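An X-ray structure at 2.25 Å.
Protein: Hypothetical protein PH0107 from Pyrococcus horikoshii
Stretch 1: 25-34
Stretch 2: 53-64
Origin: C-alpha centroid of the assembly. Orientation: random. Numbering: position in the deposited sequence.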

# COMPACT_ATOMS: atom_id res chain seq x y z
N SER B 25 6.40 -7.10 -19.25
CA SER B 25 6.24 -5.66 -19.35
C SER B 25 5.55 -5.07 -18.12
O SER B 25 4.75 -5.74 -17.44
N VAL B 26 5.85 -3.81 -17.85
CA VAL B 26 5.27 -3.10 -16.72
C VAL B 26 3.76 -3.14 -16.78
O VAL B 26 3.09 -3.29 -15.76
N GLN B 27 3.21 -3.02 -17.99
CA GLN B 27 1.76 -3.04 -18.15
C GLN B 27 1.17 -4.38 -17.74
O GLN B 27 0.15 -4.43 -17.06
N GLU B 28 1.81 -5.48 -18.14
CA GLU B 28 1.33 -6.81 -17.79
C GLU B 28 1.49 -7.07 -16.29
O GLU B 28 0.58 -7.58 -15.64
N ALA B 29 2.65 -6.71 -15.75
CA ALA B 29 2.89 -6.88 -14.32
C ALA B 29 1.83 -6.10 -13.54
O ALA B 29 1.33 -6.57 -12.51
N SER B 30 1.47 -4.91 -14.03
CA SER B 30 0.45 -4.10 -13.37
C SER B 30 -0.90 -4.82 -13.32
O SER B 30 -1.58 -4.79 -12.30
N ARG B 31 -1.27 -5.46 -14.43
CA ARG B 31 -2.54 -6.16 -14.49
C ARG B 31 -2.53 -7.35 -13.55
O ARG B 31 -3.51 -7.60 -12.83
N LEU B 32 -1.43 -8.09 -13.56
CA LEU B 32 -1.29 -9.25 -12.69
C LEU B 32 -1.43 -8.83 -11.22
O LEU B 32 -2.06 -9.54 -10.42
N MSE B 33 -0.87 -7.68 -10.87
CA MSE B 33 -0.93 -7.17 -9.50
C MSE B 33 -2.35 -6.82 -9.09
O MSE B 33 -2.77 -7.08 -7.96
N MSE B 34 -3.09 -6.21 -10.01
CA MSE B 34 -4.46 -5.83 -9.71
C MSE B 34 -5.34 -7.07 -9.64
O MSE B 34 -6.28 -7.12 -8.86
N PHE B 53 13.02 -7.30 -7.61
CA PHE B 53 11.84 -7.03 -6.80
C PHE B 53 11.38 -5.61 -7.10
O PHE B 53 12.21 -4.72 -7.36
N PHE B 54 10.07 -5.38 -7.05
CA PHE B 54 9.53 -4.05 -7.29
C PHE B 54 8.08 -3.89 -6.81
O PHE B 54 7.31 -4.85 -6.75
N THR B 55 7.74 -2.66 -6.47
CA THR B 55 6.40 -2.34 -5.96
C THR B 55 5.62 -1.49 -6.94
O THR B 55 6.11 -1.15 -8.02
N LYS B 56 4.40 -1.16 -6.55
CA LYS B 56 3.53 -0.32 -7.37
C LYS B 56 4.14 1.08 -7.33
O LYS B 56 4.12 1.82 -8.32
N SER B 57 4.70 1.42 -6.18
CA SER B 57 5.32 2.71 -6.00
C SER B 57 6.49 2.88 -6.97
O SER B 57 6.67 3.95 -7.54
N ASP B 58 7.28 1.82 -7.16
CA ASP B 58 8.41 1.88 -8.08
C ASP B 58 7.89 2.20 -9.47
O ASP B 58 8.50 2.96 -10.22
N ILE B 59 6.76 1.59 -9.81
CA ILE B 59 6.12 1.80 -11.11
C ILE B 59 5.72 3.26 -11.30
O ILE B 59 5.85 3.80 -12.39
N ILE B 60 5.24 3.91 -10.23
CA ILE B 60 4.84 5.31 -10.34
C ILE B 60 6.07 6.21 -10.50
O ILE B 60 6.11 7.06 -11.38
N ARG B 61 7.07 6.01 -9.64
CA ARG B 61 8.28 6.81 -9.67
C ARG B 61 9.25 6.55 -10.84
O ARG B 61 9.89 7.48 -11.33
N ARG B 62 9.35 5.31 -11.28
CA ARG B 62 10.28 4.99 -12.36
C ARG B 62 9.67 4.87 -13.75
O ARG B 62 10.38 4.66 -14.73
N VAL B 63 8.35 5.02 -13.83
CA VAL B 63 7.67 4.94 -15.11
C VAL B 63 6.80 6.17 -15.37
O VAL B 63 7.10 6.95 -16.26
N ILE B 64 5.73 6.33 -14.59
CA ILE B 64 4.82 7.46 -14.75
C ILE B 64 5.48 8.83 -14.74
O ILE B 64 5.22 9.65 -15.62

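The two helices, 26-34 and 56-64, run at 151° between their N-to-C directions, roughly antiparallel, with axes 11.5 Å apart at closest approach. That spacing leaves the backbones too far apart to touch, and the register (Val-26 CA to Ile-59 CA at 7.5 Å, Ser-30 CA to Lys-56 CA at 7.7 Å) shows where side chains must fill the gap. No hydrogen bond crosses between the stretches; the 406 Å² buried there, both sides summed, comes with mainly apolar contacts between side chains.

From the first helix, Val-26, Ala-29 and Met-33 direct their CA-to-CB bonds toward the second stretch, a spacing of three and four residues that keeps them on one helical face. Phe-54, Ile-59 and Val-63 answer from the other side. Val-26, with chi1 t, puts CG1 4.0 Å from Ile-59 CG2, and both its methyl groups, CG1 and CG2, lie 4.3 Å from Val-63 CG2, where Val-63 is also t.

Ile-59 adopts the m, t conformation, which extends CD1 between the first helix's side chains. CD1 of Ile-59 is 3.9 Å from Met-33 SE and also 3.9 Å from Ser-30 OG. The latter hydroxyl needs no partner across the contact: with chi1 at -73° (m), Ser-30 OG turns back along its own helix and donates to Val-26 O at 2.9 Å. This leaves a small, satisfied polar group against the isoleucine methyl.

Selenomethionine Met-33 has the largest covered area, 92 Å². Its m, t chi1 and chi2 carry SE outward from the helix, while chi3 at 109° lies between wells. The terminal methyl reaches the start of the second helix, with Met-33 CE 3.4 Å from Lys-56 CG and 3.9 Å from Thr-55 C. Met-33 SE also approaches Phe-54 CE1 at 4.3 Å, obliquely to the ring. Phe-54, chi1 p and chi2 82°, presents its ring edge to Ala-29: Ala-29 CB sits near the ring plane, 3.8 Å from Phe-54 CZ.

Two flanking residues start sideways but bring their ends nearer. Lys-56 is m at chi1 and t thereafter, fully extended, so its aliphatic chain covers Met-33 while Lys-56 NZ comes 3.8 Å from Met-34 SE; the amine is hydrogen-bonded elsewhere in the structure. Met-34, also selenomethionine, folds through m, m before a t chi3.

Other polar side chains bond within their own stretch, two of them capping helices. Ser-25 OG, chi1 p, caps the first helix by accepting from Glu-28 N at 3.2 Å. Thr-55 OG1, also p, caps the second by accepting from Asp-58 N at 3.1 Å, and Asp-58 OD2 returns the favour by accepting from Thr-55 N at 2.5 Å. Asp-58 OD1 additionally forms a salt bridge with Arg-61 NH2 at 2.6 Å. On the first helix, Glu-28 OE2 and Arg-31 NH2 form another at 2.7 Å, outside the apolar contact.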

# COMPACT_ATOMS: atom_id res chain seq x y z
CB SER B 25 5.44 -5.27 -20.60
OG SER B 25 4.05 -5.37 -20.38
CB VAL B 26 5.76 -1.64 -16.67
CG1 VAL B 26 5.00 -0.87 -15.61
CG2 VAL B 26 7.25 -1.61 -16.37
CB GLN B 27 1.39 -2.72 -19.60
CG GLN B 27 0.01 -2.09 -19.72
CD GLN B 27 -0.41 -1.89 -21.16
OE1 GLN B 27 0.31 -1.30 -21.96
NE2 GLN B 27 -1.60 -2.37 -21.50
CB GLU B 28 2.09 -7.87 -18.59
CG GLU B 28 1.86 -9.30 -18.12
CD GLU B 28 0.42 -9.60 -17.76
OE1 GLU B 28 -0.50 -9.07 -18.42
OE2 GLU B 28 0.19 -10.39 -16.82
CB ALA B 29 4.29 -6.38 -13.98
CB SER B 30 0.28 -2.75 -14.08
OG SER B 30 1.37 -1.89 -13.82
CB ARG B 31 -2.82 -6.65 -15.91
CG ARG B 31 -4.16 -7.34 -16.06
CD ARG B 31 -4.13 -8.25 -17.26
NE ARG B 31 -3.13 -9.30 -17.10
CZ ARG B 31 -3.28 -10.35 -16.30
NH1 ARG B 31 -4.39 -10.50 -15.59
NH2 ARG B 31 -2.32 -11.25 -16.22
CB LEU B 32 0.07 -9.90 -12.92
CG LEU B 32 0.42 -11.18 -12.17
CD1 LEU B 32 -0.59 -12.28 -12.46
CD2 LEU B 32 1.82 -11.62 -12.59
CB MSE B 33 -0.04 -5.93 -9.34
CG MSE B 33 1.45 -6.19 -9.37
SE MSE B 33 2.40 -4.50 -9.55
CE MSE B 33 3.15 -4.34 -7.76
CB MSE B 34 -5.00 -4.87 -10.78
CG MSE B 34 -4.20 -3.57 -10.90
SE MSE B 34 -4.14 -2.60 -9.22
CE MSE B 34 -3.28 -0.97 -9.79
CB PHE B 53 12.22 -7.13 -5.32
CG PHE B 53 11.10 -6.82 -4.38
CD1 PHE B 53 10.18 -7.79 -4.01
CD2 PHE B 53 10.99 -5.54 -3.82
CE1 PHE B 53 9.16 -7.51 -3.11
CE2 PHE B 53 9.98 -5.25 -2.91
CZ PHE B 53 9.06 -6.24 -2.56
CB PHE B 54 9.66 -3.68 -8.78
CG PHE B 54 8.71 -4.42 -9.69
CD1 PHE B 54 7.40 -3.98 -9.84
CD2 PHE B 54 9.15 -5.53 -10.41
CE1 PHE B 54 6.53 -4.65 -10.71
CE2 PHE B 54 8.29 -6.21 -11.28
CZ PHE B 54 6.98 -5.77 -11.43
CB THR B 55 6.49 -1.57 -4.65
OG1 THR B 55 7.07 -0.28 -4.89
CG2 THR B 55 7.33 -2.32 -3.63
CB LYS B 56 2.12 -0.30 -6.79
CG LYS B 56 1.34 -1.60 -6.98
CD LYS B 56 -0.06 -1.52 -6.36
CE LYS B 56 -0.87 -2.79 -6.61
NZ LYS B 56 -2.23 -2.77 -5.97
CB SER B 57 5.81 2.86 -4.56
OG SER B 57 6.18 4.19 -4.29
CB ASP B 58 9.17 0.55 -8.14
CG ASP B 58 9.77 0.16 -6.81
OD1 ASP B 58 10.34 1.03 -6.12
OD2 ASP B 58 9.69 -1.03 -6.47
CB ILE B 59 4.89 0.89 -11.26
CG1 ILE B 59 5.36 -0.56 -11.43
CG2 ILE B 59 4.04 1.32 -12.45
CD1 ILE B 59 4.27 -1.59 -11.29
CB ILE B 60 4.03 5.78 -9.09
CG1 ILE B 60 2.70 5.03 -8.99
CG2 ILE B 60 3.74 7.27 -9.19
CD1 ILE B 60 1.70 5.39 -10.07
CB ARG B 61 9.06 6.63 -8.36
CG ARG B 61 10.39 7.37 -8.34
CD ARG B 61 11.24 7.05 -7.11
NE ARG B 61 11.59 5.64 -7.03
CZ ARG B 61 10.78 4.69 -6.58
NH1 ARG B 61 9.56 4.99 -6.15
NH2 ARG B 61 11.19 3.43 -6.55
CB ARG B 62 11.06 3.73 -12.00
CG ARG B 62 11.91 3.92 -10.75
CD ARG B 62 12.66 2.67 -10.34
NE ARG B 62 13.45 2.92 -9.14
CZ ARG B 62 14.22 2.02 -8.54
NH1 ARG B 62 14.30 0.79 -9.03
NH2 ARG B 62 14.90 2.34 -7.45
CB VAL B 63 6.81 3.66 -15.21
CG1 VAL B 63 6.13 3.59 -16.57
CG2 VAL B 63 7.68 2.42 -14.99
CB ILE B 64 3.72 7.48 -13.67
CG1 ILE B 64 2.78 6.28 -13.83
CG2 ILE B 64 2.92 8.79 -13.77
CD1 ILE B 64 1.91 6.35 -15.06